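PDB 4RNZ: conserved hypothetical secreted protein from Helicobacter pylori, which determines cell shape and is probably a zinc-dependent metallopeptidase of family M23 acting on peptidoglycan. Local coordinates for residues H228-S234 with G283-V289; K136-T142 with T155-V161; M1-D7 with S41-T47. All coordinates share one frame. Residue numbers count along the deposited sequence, not the author numbering.

Contact 1 of 3, residues H228-S234 with G283-V289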
loop_
_atom_site.group_PDB
_atom_site.type_symbol
_atom_site.label_atom_id
_atom_site.label_comp_id
_atom_site.label_asym_id
_atom_site.label_seq_id
_atom_site.Cartn_x
_atom_site.Cartn_y
_atom_site.Cartn_z
ATOM N N HIS A 228 22.605 -4.770 -19.242
ATOM C CA HIS A 228 22.083 -3.554 -19.840
ATOM C C HIS A 228 21.371 -3.921 -21.135
ATOM O O HIS A 228 21.891 -4.717 -21.928
ATOM C CB HIS A 228 23.217 -2.551 -20.083
ATOM C CG HIS A 228 22.733 -1.208 -20.513
ATOM N ND1 HIS A 228 22.417 -0.922 -21.822
ATOM C CD2 HIS A 228 22.458 -0.088 -19.805
ATOM C CE1 HIS A 228 21.979 0.321 -21.908
ATOM N NE2 HIS A 228 21.989 0.847 -20.696
ATOM N N GLY A 229 20.165 -3.396 -21.343
ATOM C CA GLY A 229 19.383 -3.735 -22.538
ATOM C C GLY A 229 18.444 -4.923 -22.404
ATOM O O GLY A 229 17.617 -5.160 -23.287
ATOM N N SER A 230 18.542 -5.670 -21.307
ATOM C CA SER A 230 17.658 -6.818 -21.092
ATOM C C SER A 230 16.165 -6.403 -21.181
ATOM O O SER A 230 15.761 -5.344 -20.689
ATOM C CB SER A 230 17.946 -7.454 -19.722
ATOM O OG SER A 230 19.238 -8.015 -19.637
ATOM N N LEU A 231 15.358 -7.221 -21.837
ATOM C CA LEU A 231 13.949 -6.947 -21.950
ATOM C C LEU A 231 13.232 -7.006 -20.596
ATOM O O LEU A 231 13.458 -7.912 -19.802
ATOM C CB LEU A 231 13.286 -7.911 -22.912
ATOM C CG LEU A 231 13.824 -7.868 -24.345
ATOM C CD1 LEU A 231 12.929 -8.704 -25.238
ATOM C CD2 LEU A 231 13.925 -6.446 -24.860
ATOM N N ILE A 232 12.354 -6.024 -20.371
ATOM C CA ILE A 232 11.516 -5.960 -19.181
ATOM C C ILE A 232 10.084 -6.147 -19.638
ATOM O O ILE A 232 9.611 -5.469 -20.566
ATOM C CB ILE A 232 11.651 -4.606 -18.450
ATOM C CG1 ILE A 232 13.122 -4.372 -18.046
ATOM C CG2 ILE A 232 10.752 -4.571 -17.209
ATOM C CD1 ILE A 232 13.428 -2.947 -17.638
ATOM N N HIS A 233 9.421 -7.108 -19.003
ATOM C CA HIS A 233 8.069 -7.491 -19.310
ATOM C C HIS A 233 7.183 -7.199 -18.110
ATOM O O HIS A 233 7.582 -7.433 -16.965
ATOM C CB HIS A 233 7.998 -8.987 -19.601
ATOM C CG HIS A 233 8.775 -9.413 -20.806
ATOM N ND1 HIS A 233 8.166 -9.837 -21.966
ATOM C CD2 HIS A 233 10.108 -9.492 -21.029
ATOM C CE1 HIS A 233 9.093 -10.135 -22.863
ATOM N NE2 HIS A 233 10.279 -9.947 -22.315
ATOM N N SER A 234 5.970 -6.733 -18.358
ATOM C CA SER A 234 5.020 -6.457 -17.270
ATOM C C SER A 234 4.696 -7.719 -16.485
ATOM O O SER A 234 4.331 -8.741 -17.058
ATOM C CB SER A 234 3.704 -5.880 -17.819
ATOM O OG SER A 234 2.798 -5.611 -16.759
ATOM N N GLY A 283 3.194 -10.010 -19.367
ATOM C CA GLY A 283 4.144 -10.558 -20.336
ATOM C C GLY A 283 4.521 -9.612 -21.446
ATOM O O GLY A 283 5.408 -9.897 -22.243
ATOM N N GLN A 284 3.841 -8.480 -21.525
ATOM C CA GLN A 284 4.120 -7.518 -22.579
ATOM C C GLN A 284 5.420 -6.797 -22.288
ATOM O O GLN A 284 5.662 -6.416 -21.146
ATOM C CB GLN A 284 2.981 -6.521 -22.613
ATOM C CG GLN A 284 3.076 -5.428 -23.665
ATOM C CD GLN A 284 1.811 -4.613 -23.678
ATOM O OE1 GLN A 284 0.751 -5.095 -23.324
ATOM N NE2 GLN A 284 1.909 -3.396 -24.108
ATOM N N ILE A 285 6.239 -6.573 -23.315
ATOM C CA ILE A 285 7.508 -5.841 -23.161
ATOM C C ILE A 285 7.185 -4.371 -22.856
ATOM O O ILE A 285 6.422 -3.765 -23.570
ATOM C CB ILE A 285 8.382 -5.916 -24.446
ATOM C CG1 ILE A 285 8.833 -7.364 -24.712
ATOM C CG2 ILE A 285 9.638 -5.059 -24.303
ATOM C CD1 ILE A 285 9.298 -7.648 -26.123
ATOM N N ILE A 286 7.762 -3.820 -21.793
ATOM C CA ILE A 286 7.549 -2.419 -21.446
ATOM C C ILE A 286 8.825 -1.580 -21.505
ATOM O O ILE A 286 8.765 -0.356 -21.361
ATOM C CB ILE A 286 6.857 -2.280 -20.066
ATOM C CG1 ILE A 286 7.648 -2.982 -18.956
ATOM C CG2 ILE A 286 5.470 -2.880 -20.125
ATOM C CD1 ILE A 286 7.061 -2.721 -17.572
ATOM N N GLY A 287 9.961 -2.210 -21.791
ATOM C CA GLY A 287 11.214 -1.490 -21.879
ATOM C C GLY A 287 12.438 -2.379 -21.746
ATOM O O GLY A 287 12.378 -3.591 -21.969
ATOM N N ARG A 288 13.539 -1.766 -21.341
ATOM C CA ARG A 288 14.813 -2.413 -21.285
ATOM C C ARG A 288 15.549 -1.933 -20.073
ATOM O O ARG A 288 15.454 -0.747 -19.707
ATOM C CB ARG A 288 15.640 -2.055 -22.525
ATOM C CG ARG A 288 15.163 -2.650 -23.836
ATOM C CD ARG A 288 16.087 -2.158 -24.960
ATOM N NE ARG A 288 15.781 -2.762 -26.249
ATOM C CZ ARG A 288 16.297 -3.911 -26.692
ATOM N NH1 ARG A 288 17.150 -4.613 -25.959
ATOM N NH2 ARG A 288 15.961 -4.359 -27.877
ATOM N N VAL A 289 16.335 -2.826 -19.487
ATOM C CA VAL A 289 17.134 -2.515 -18.311
ATOM C C VAL A 289 18.183 -1.444 -18.609
ATOM O O VAL A 289 18.825 -1.450 -19.670
ATOM C CB VAL A 289 17.875 -3.773 -17.806
ATOM C CG1 VAL A 289 18.900 -3.443 -16.738
ATOM C CG2 VAL A 289 16.890 -4.798 -17.276
#
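The H233 imidazole lies with one face over I285 CA, its CE1 3.3 Å from I285 CG1, while in the ring plane H233 ND1 donates to G283 O (2.8 Å, 174° at the hydrogen). On the same face of the sheet L231 CD1 meets I285 CD1 at 3.9 Å, and R288 NH1 bonds G229 O at 2.8 Å with one face of its guanidinium over L231 CD2. I232, on the opposite face, makes apolar contacts: its CG1 with V289 CG2 and its CG2 with I286 CG1, both at 3.9 Å, with Y264 and M267 of strand 260-267 packed against I232. The metal site is not far off: the I232 side chain is about 9 Å from that of the zinc ligand H301.

Backbone bonds run the whole length, from G229 N to V289 O (2.9 Å) to G283 N to S234 O (2.9 Å). Between them I232 O accepts I286 N at 2.8 Å and, weakly, G287 N at 3.5 Å, so one residue faces two. I286 leaves the extended conformation (psi -3°), and the register slips by one at H233. This is a classic beta bulge in an antiparallel strand pair of the M23 peptidase domain.

Contact 2 of 3, residues K136-T142 with T155-V161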
loop_
_atom_site.group_PDB
_atom_site.type_symbol
_atom_site.label_atom_id
_atom_site.label_comp_id
_atom_site.label_asym_id
_atom_site.label_seq_id
_atom_site.Cartn_x
_atom_site.Cartn_y
_atom_site.Cartn_z
ATOM N N LYS A 136 -25.841 -8.420 4.409
ATOM C CA LYS A 136 -24.939 -7.814 5.386
ATOM C C LYS A 136 -23.500 -7.663 4.863
ATOM O O LYS A 136 -23.012 -8.476 4.060
ATOM C CB LYS A 136 -24.942 -8.601 6.670
ATOM C CG LYS A 136 -26.331 -8.823 7.243
ATOM C CD LYS A 136 -26.252 -9.665 8.504
ATOM C CE LYS A 136 -25.940 -11.140 8.231
ATOM N NZ LYS A 136 -27.117 -11.937 7.758
ATOM N N ILE A 137 -22.863 -6.572 5.291
ATOM C CA ILE A 137 -21.425 -6.344 5.089
ATOM C C ILE A 137 -20.843 -5.898 6.446
ATOM O O ILE A 137 -21.366 -4.962 7.058
ATOM C CB ILE A 137 -21.148 -5.256 4.032
ATOM C CG1 ILE A 137 -21.761 -5.638 2.695
ATOM C CG2 ILE A 137 -19.631 -5.016 3.867
ATOM C CD1 ILE A 137 -21.645 -4.578 1.630
ATOM N N ALA A 138 -19.798 -6.588 6.904
ATOM C CA ALA A 138 -19.047 -6.217 8.066
ATOM C C ALA A 138 -17.579 -6.007 7.678
ATOM O O ALA A 138 -17.038 -6.757 6.861
ATOM C CB ALA A 138 -19.139 -7.295 9.121
ATOM N N ILE A 139 -16.959 -4.974 8.237
ATOM C CA ILE A 139 -15.517 -4.751 8.061
ATOM C C ILE A 139 -14.915 -4.377 9.400
ATOM O O ILE A 139 -15.363 -3.417 10.033
ATOM C CB ILE A 139 -15.211 -3.613 7.066
ATOM C CG1 ILE A 139 -16.130 -3.700 5.846
ATOM C CG2 ILE A 139 -13.722 -3.617 6.674
ATOM C CD1 ILE A 139 -15.883 -2.659 4.788
ATOM N N VAL A 140 -13.905 -5.125 9.834
ATOM C CA VAL A 140 -13.084 -4.702 10.940
ATOM C C VAL A 140 -11.810 -4.128 10.333
ATOM O O VAL A 140 -11.097 -4.819 9.601
ATOM C CB VAL A 140 -12.675 -5.840 11.857
ATOM C CG1 VAL A 140 -11.792 -5.299 12.979
ATOM C CG2 VAL A 140 -13.898 -6.553 12.426
ATOM N N TYR A 141 -11.525 -2.862 10.627
ATOM C CA TYR A 141 -10.366 -2.222 10.001
ATOM C C TYR A 141 -9.663 -1.287 10.944
ATOM O O TYR A 141 -10.277 -0.722 11.861
ATOM C CB TYR A 141 -10.778 -1.443 8.771
ATOM C CG TYR A 141 -11.696 -0.285 9.014
ATOM C CD1 TYR A 141 -13.059 -0.475 9.157
ATOM C CD2 TYR A 141 -11.211 1.007 9.111
ATOM C CE1 TYR A 141 -13.911 0.587 9.348
ATOM C CE2 TYR A 141 -12.055 2.077 9.317
ATOM C CZ TYR A 141 -13.411 1.857 9.435
ATOM O OH TYR A 141 -14.277 2.902 9.630
ATOM N N THR A 142 -8.380 -1.095 10.674
ATOM C CA THR A 142 -7.575 -0.143 11.415
ATOM C C THR A 142 -7.168 1.006 10.530
ATOM O O THR A 142 -7.157 0.901 9.295
ATOM C CB THR A 142 -6.316 -0.772 12.003
ATOM O OG1 THR A 142 -5.428 -1.190 10.961
ATOM C CG2 THR A 142 -6.656 -1.951 12.886
ATOM N N THR A 155 -6.406 -0.426 6.864
ATOM C CA THR A 155 -6.075 -1.805 6.707
ATOM C C THR A 155 -7.285 -2.633 7.146
ATOM O O THR A 155 -7.757 -2.495 8.301
ATOM C CB THR A 155 -4.827 -2.159 7.542
ATOM O OG1 THR A 155 -3.728 -1.362 7.096
ATOM C CG2 THR A 155 -4.449 -3.606 7.391
ATOM N N ILE A 156 -7.789 -3.480 6.239
ATOM C CA ILE A 156 -8.869 -4.404 6.582
ATOM C C ILE A 156 -8.318 -5.616 7.288
ATOM O O ILE A 156 -7.490 -6.327 6.732
ATOM C CB ILE A 156 -9.631 -4.860 5.323
ATOM C CG1 ILE A 156 -10.395 -3.670 4.743
ATOM C CG2 ILE A 156 -10.551 -6.033 5.649
ATOM C CD1 ILE A 156 -10.979 -3.935 3.367
ATOM N N LYS A 157 -8.753 -5.844 8.522
ATOM C CA LYS A 157 -8.336 -7.020 9.276
ATOM C C LYS A 157 -9.251 -8.212 9.017
ATOM O O LYS A 157 -8.796 -9.342 8.947
ATOM C CB LYS A 157 -8.324 -6.728 10.786
ATOM C CG LYS A 157 -7.517 -5.504 11.206
ATOM C CD LYS A 157 -6.125 -5.446 10.582
ATOM C CE LYS A 157 -5.265 -6.654 10.915
ATOM N NZ LYS A 157 -5.075 -6.846 12.381
ATOM N N MET A 158 -10.547 -7.932 8.931
ATOM C CA MET A 158 -11.560 -8.934 8.607
ATOM C C MET A 158 -12.701 -8.283 7.833
ATOM O O MET A 158 -13.090 -7.127 8.086
ATOM C CB MET A 158 -12.113 -9.569 9.872
ATOM C CG MET A 158 -13.195 -10.608 9.590
ATOM S SD MET A 158 -13.957 -11.268 11.077
ATOM C CE MET A 158 -14.961 -9.909 11.608
ATOM N N ALA A 159 -13.231 -9.019 6.864
ATOM C CA ALA A 159 -14.470 -8.616 6.240
ATOM C C ALA A 159 -15.381 -9.815 6.062
ATOM O O ALA A 159 -14.930 -10.951 6.040
ATOM C CB ALA A 159 -14.218 -7.920 4.919
ATOM N N MET A 160 -16.670 -9.530 5.969
ATOM C CA MET A 160 -17.705 -10.549 5.776
ATOM C C MET A 160 -18.844 -9.938 4.969
ATOM O O MET A 160 -19.288 -8.798 5.221
ATOM C CB MET A 160 -18.230 -11.071 7.116
ATOM C CG MET A 160 -19.227 -12.225 6.993
ATOM S SD MET A 160 -20.917 -11.702 6.651
ATOM C CE MET A 160 -21.407 -11.186 8.290
ATOM N N VAL A 161 -19.280 -10.671 3.951
ATOM C CA VAL A 161 -20.510 -10.335 3.245
ATOM C C VAL A 161 -21.392 -11.595 3.296
ATOM O O VAL A 161 -20.881 -12.718 3.243
ATOM C CB VAL A 161 -20.272 -9.826 1.815
ATOM C CG1 VAL A 161 -19.226 -8.716 1.797
ATOM C CG2 VAL A 161 -19.871 -10.961 0.887
#
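Backbone hydrogen bonds carry most of this antiparallel pairing, in which strands 136-142 and 158-161 run at 179° with axes 4.7 Å apart. A138 and M160 form one hydrogen-bonded pair (A138 N to M160 O 2.8 Å, M160 N to A138 O 2.9 Å). T142 and T155 form another (T142 N to T155 O 2.8 Å, T155 N to T142 O 2.9 Å). Weaker CA-H...O contacts fill the ladder between, such as V161 CA to K136 O at 3.2 Å and A159 CA to A138 O at 3.2 Å.

The regular pattern breaks opposite V140. The carbonyl O of V140 takes both K157 N (2.8 Å) and M158 N (3.2 Å), K157 adopts helix-like angles (-88/-40), and the nearest CA partner shifts by one at Y141: a classic beta bulge. The chain turns a corner at K157, in the middle of strand 153-163 of the curled antiparallel sheet of the second Csd3 domain, where strand 136-146 also pairs with strand 87-96 and strand 153-163 with strand 166-172.

Apolar contacts divide between the two faces. I137, I139, Y141, I156, A159 and V161 lie on one, with I139 CG2 3.8 Å from I156 CG1 and I137 CG1 4.1 Å from V161 CG1; L114 and L118 of helix 112-121 cover part of it, against Y141 and I139. On the face of A138, V140, M158 and M160, V140 CG2 meets M158 CE at 3.6 Å, and F363 touches both V140 and M158.

Contact 3 of 3, residues M1-D7 with S41-T47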
loop_
_atom_site.group_PDB
_atom_site.type_symbol
_atom_site.label_atom_id
_atom_site.label_comp_id
_atom_site.label_asym_id
_atom_site.label_seq_id
_atom_site.Cartn_x
_atom_site.Cartn_y
_atom_site.Cartn_z
ATOM N N MET A 1 4.583 22.339 14.063
ATOM C CA MET A 1 4.985 22.323 12.636
ATOM C C MET A 1 3.765 22.596 11.777
ATOM O O MET A 1 2.649 22.391 12.216
ATOM C CB MET A 1 5.573 20.960 12.280
ATOM C CG MET A 1 6.790 20.587 13.109
ATOM S SD MET A 1 7.643 19.085 12.567
ATOM C CE MET A 1 8.497 19.675 11.124
ATOM N N GLU A 2 3.987 23.059 10.555
ATOM C CA GLU A 2 2.917 23.242 9.589
ATOM C C GLU A 2 2.659 21.907 8.892
ATOM O O GLU A 2 3.613 21.216 8.463
ATOM C CB GLU A 2 3.308 24.294 8.557
ATOM C CG GLU A 2 2.138 25.094 8.002
ATOM C CD GLU A 2 2.552 26.053 6.901
ATOM O OE1 GLU A 2 1.659 26.544 6.182
ATOM O OE2 GLU A 2 3.771 26.305 6.747
ATOM N N ARG A 3 1.377 21.551 8.805
ATOM C CA ARG A 3 0.924 20.331 8.133
ATOM C C ARG A 3 0.463 20.684 6.732
ATOM O O ARG A 3 -0.458 21.475 6.562
ATOM C CB ARG A 3 -0.239 19.690 8.903
ATOM C CG ARG A 3 -0.639 18.329 8.366
ATOM C CD ARG A 3 -1.799 17.689 9.122
ATOM N NE ARG A 3 -2.985 18.546 9.094
ATOM C CZ ARG A 3 -3.744 18.829 10.152
ATOM N NH1 ARG A 3 -3.492 18.274 11.339
ATOM N NH2 ARG A 3 -4.791 19.642 10.015
ATOM N N LEU A 4 1.092 20.067 5.742
ATOM C CA LEU A 4 0.922 20.419 4.360
ATOM C C LEU A 4 0.744 19.178 3.508
ATOM O O LEU A 4 0.996 18.058 3.960
ATOM C CB LEU A 4 2.150 21.185 3.878
ATOM C CG LEU A 4 2.490 22.456 4.652
ATOM C CD1 LEU A 4 3.839 22.997 4.190
ATOM C CD2 LEU A 4 1.407 23.500 4.465
ATOM N N VAL A 5 0.340 19.392 2.262
ATOM C CA VAL A 5 0.100 18.317 1.333
ATOM C C VAL A 5 1.077 18.382 0.209
ATOM O O VAL A 5 1.228 19.413 -0.415
ATOM C CB VAL A 5 -1.297 18.439 0.709
ATOM C CG1 VAL A 5 -1.598 17.199 -0.120
ATOM C CG2 VAL A 5 -2.332 18.636 1.799
ATOM N N TRP A 6 1.747 17.275 -0.064
ATOM C CA TRP A 6 2.755 17.276 -1.110
ATOM C C TRP A 6 2.024 17.307 -2.440
ATOM O O TRP A 6 0.928 16.770 -2.585
ATOM C CB TRP A 6 3.644 16.051 -0.982
ATOM C CG TRP A 6 4.925 16.079 -1.714
ATOM C CD1 TRP A 6 5.148 15.654 -2.985
ATOM C CD2 TRP A 6 6.199 16.460 -1.191
ATOM N NE1 TRP A 6 6.472 15.777 -3.303
ATOM C CE2 TRP A 6 7.146 16.262 -2.216
ATOM C CE3 TRP A 6 6.634 16.962 0.044
ATOM C CZ2 TRP A 6 8.504 16.543 -2.047
ATOM C CZ3 TRP A 6 7.996 17.237 0.211
ATOM C CH2 TRP A 6 8.905 17.031 -0.824
ATOM N N ASP A 7 2.618 17.963 -3.410
ATOM C CA ASP A 7 1.965 18.077 -4.688
ATOM C C ASP A 7 2.732 17.379 -5.788
ATOM O O ASP A 7 2.470 16.207 -6.057
ATOM C CB ASP A 7 1.731 19.555 -5.046
ATOM C CG ASP A 7 0.858 19.728 -6.283
ATOM O OD1 ASP A 7 0.255 18.733 -6.744
ATOM O OD2 ASP A 7 0.788 20.858 -6.803
ATOM N N SER A 41 2.653 12.007 -4.320
ATOM C CA SER A 41 1.871 13.219 -4.330
ATOM C C SER A 41 0.695 13.028 -3.370
ATOM O O SER A 41 0.258 11.912 -3.091
ATOM C CB SER A 41 1.409 13.593 -5.744
ATOM O OG SER A 41 0.386 12.738 -6.179
ATOM N N ASN A 42 0.211 14.120 -2.813
ATOM C CA ASN A 42 -0.842 14.038 -1.810
ATOM C C ASN A 42 -0.514 13.477 -0.437
ATOM O O ASN A 42 -1.388 13.476 0.417
ATOM C CB ASN A 42 -2.066 13.296 -2.353
ATOM C CG ASN A 42 -3.011 14.226 -3.036
ATOM O OD1 ASN A 42 -2.751 14.674 -4.155
ATOM N ND2 ASN A 42 -4.101 14.564 -2.355
ATOM N N VAL A 43 0.709 13.020 -0.184
ATOM C CA VAL A 43 1.059 12.699 1.200
ATOM C C VAL A 43 1.097 13.968 2.042
ATOM O O VAL A 43 1.465 15.035 1.554
ATOM C CB VAL A 43 2.411 11.989 1.348
ATOM C CG1 VAL A 43 2.389 10.690 0.560
ATOM C CG2 VAL A 43 3.584 12.898 0.970
ATOM N N THR A 44 0.721 13.833 3.303
ATOM C CA THR A 44 0.783 14.941 4.227
ATOM C C THR A 44 2.202 14.978 4.815
ATOM O O THR A 44 2.721 13.961 5.246
ATOM C CB THR A 44 -0.248 14.774 5.343
ATOM O OG1 THR A 44 -1.531 15.020 4.796
ATOM C CG2 THR A 44 -0.005 15.765 6.524
ATOM N N TYR A 45 2.822 16.148 4.809
ATOM C CA TYR A 45 4.159 16.285 5.350
ATOM C C TYR A 45 4.174 17.471 6.297
ATOM O O TYR A 45 3.194 18.230 6.375
ATOM C CB TYR A 45 5.221 16.428 4.246
ATOM C CG TYR A 45 5.162 17.708 3.431
ATOM C CD1 TYR A 45 4.122 17.943 2.515
ATOM C CD2 TYR A 45 6.174 18.669 3.538
ATOM C CE1 TYR A 45 4.075 19.119 1.762
ATOM C CE2 TYR A 45 6.131 19.847 2.791
ATOM C CZ TYR A 45 5.086 20.065 1.913
ATOM O OH TYR A 45 5.055 21.214 1.173
ATOM N N TYR A 46 5.297 17.636 6.980
ATOM C CA TYR A 46 5.401 18.620 8.049
ATOM C C TYR A 46 6.673 19.430 7.897
ATOM O O TYR A 46 7.743 18.885 7.605
ATOM C CB TYR A 46 5.370 17.945 9.418
ATOM C CG TYR A 46 4.146 17.069 9.628
ATOM C CD1 TYR A 46 4.137 15.749 9.184
ATOM C CD2 TYR A 46 2.983 17.569 10.235
ATOM C CE1 TYR A 46 3.013 14.950 9.343
ATOM C CE2 TYR A 46 1.862 16.766 10.414
ATOM C CZ TYR A 46 1.888 15.453 9.961
ATOM O OH TYR A 46 0.802 14.620 10.104
ATOM N N THR A 47 6.544 20.734 8.111
ATOM C CA THR A 47 7.678 21.638 8.059
ATOM C C THR A 47 7.709 22.597 9.261
ATOM O O THR A 47 6.678 22.903 9.894
ATOM C CB THR A 47 7.693 22.477 6.767
ATOM O OG1 THR A 47 6.558 23.354 6.727
ATOM C CG2 THR A 47 7.720 21.601 5.533
HETATM O O HOH W 1 6.604 25.764 7.918
HETATM O O HOH W 2 3.101 21.456 -0.366
#
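An antiparallel strand pairing at the edge of the five-stranded sheet in the N-terminal Csd3 domain, this contact joins the outermost strand 2-5 to strand 44-49, the axes of the short segments meeting at 142°. Four bonds define the register: E2 N to T47 O (2.8 Å), T47 N to E2 O (3.0 Å), L4 N to Y45 O (2.9 Å) and Y45 N to L4 O (2.8 Å). The pairing extends past the strand ends through W6 N to V43 O and N42 N to W6 O, both 2.8 Å.

The Y45 ring is clasped on opposite faces. L4 CB makes a CH-pi contact 4.0 Å from its centroid, and the edge of W6 points at the other face in a T-shaped stack, centroids 4.9 Å apart and planes at 75°. W6 NE1 is held by L9 O, and its rings also meet F14. At the phenolic end, one water donates to V5 O at 2.8 Å and lies 2.5 Å from Y45 OH.

From the N terminus, contact 3 comes first: it closes a 33-residue loop of helices 11-17, 23-26 and 30-36, the last carrying the zinc ligand E34. Contact 2 follows in the second domain, joining strands across only 12 residues, nine of them strand. Contact 1 comes last and spans 48 residues, 26 in strands and none helical, in the M23 peptidase domain that provides the other zinc ligands, H219, D223 and H301. The three loops run in series, none nesting or crossing. Centres lie 29 to 38 Å apart and nearest atoms at least about 15 Å, so each contact ties strands within its own domain, whereas the zinc site joins the first domain to the third.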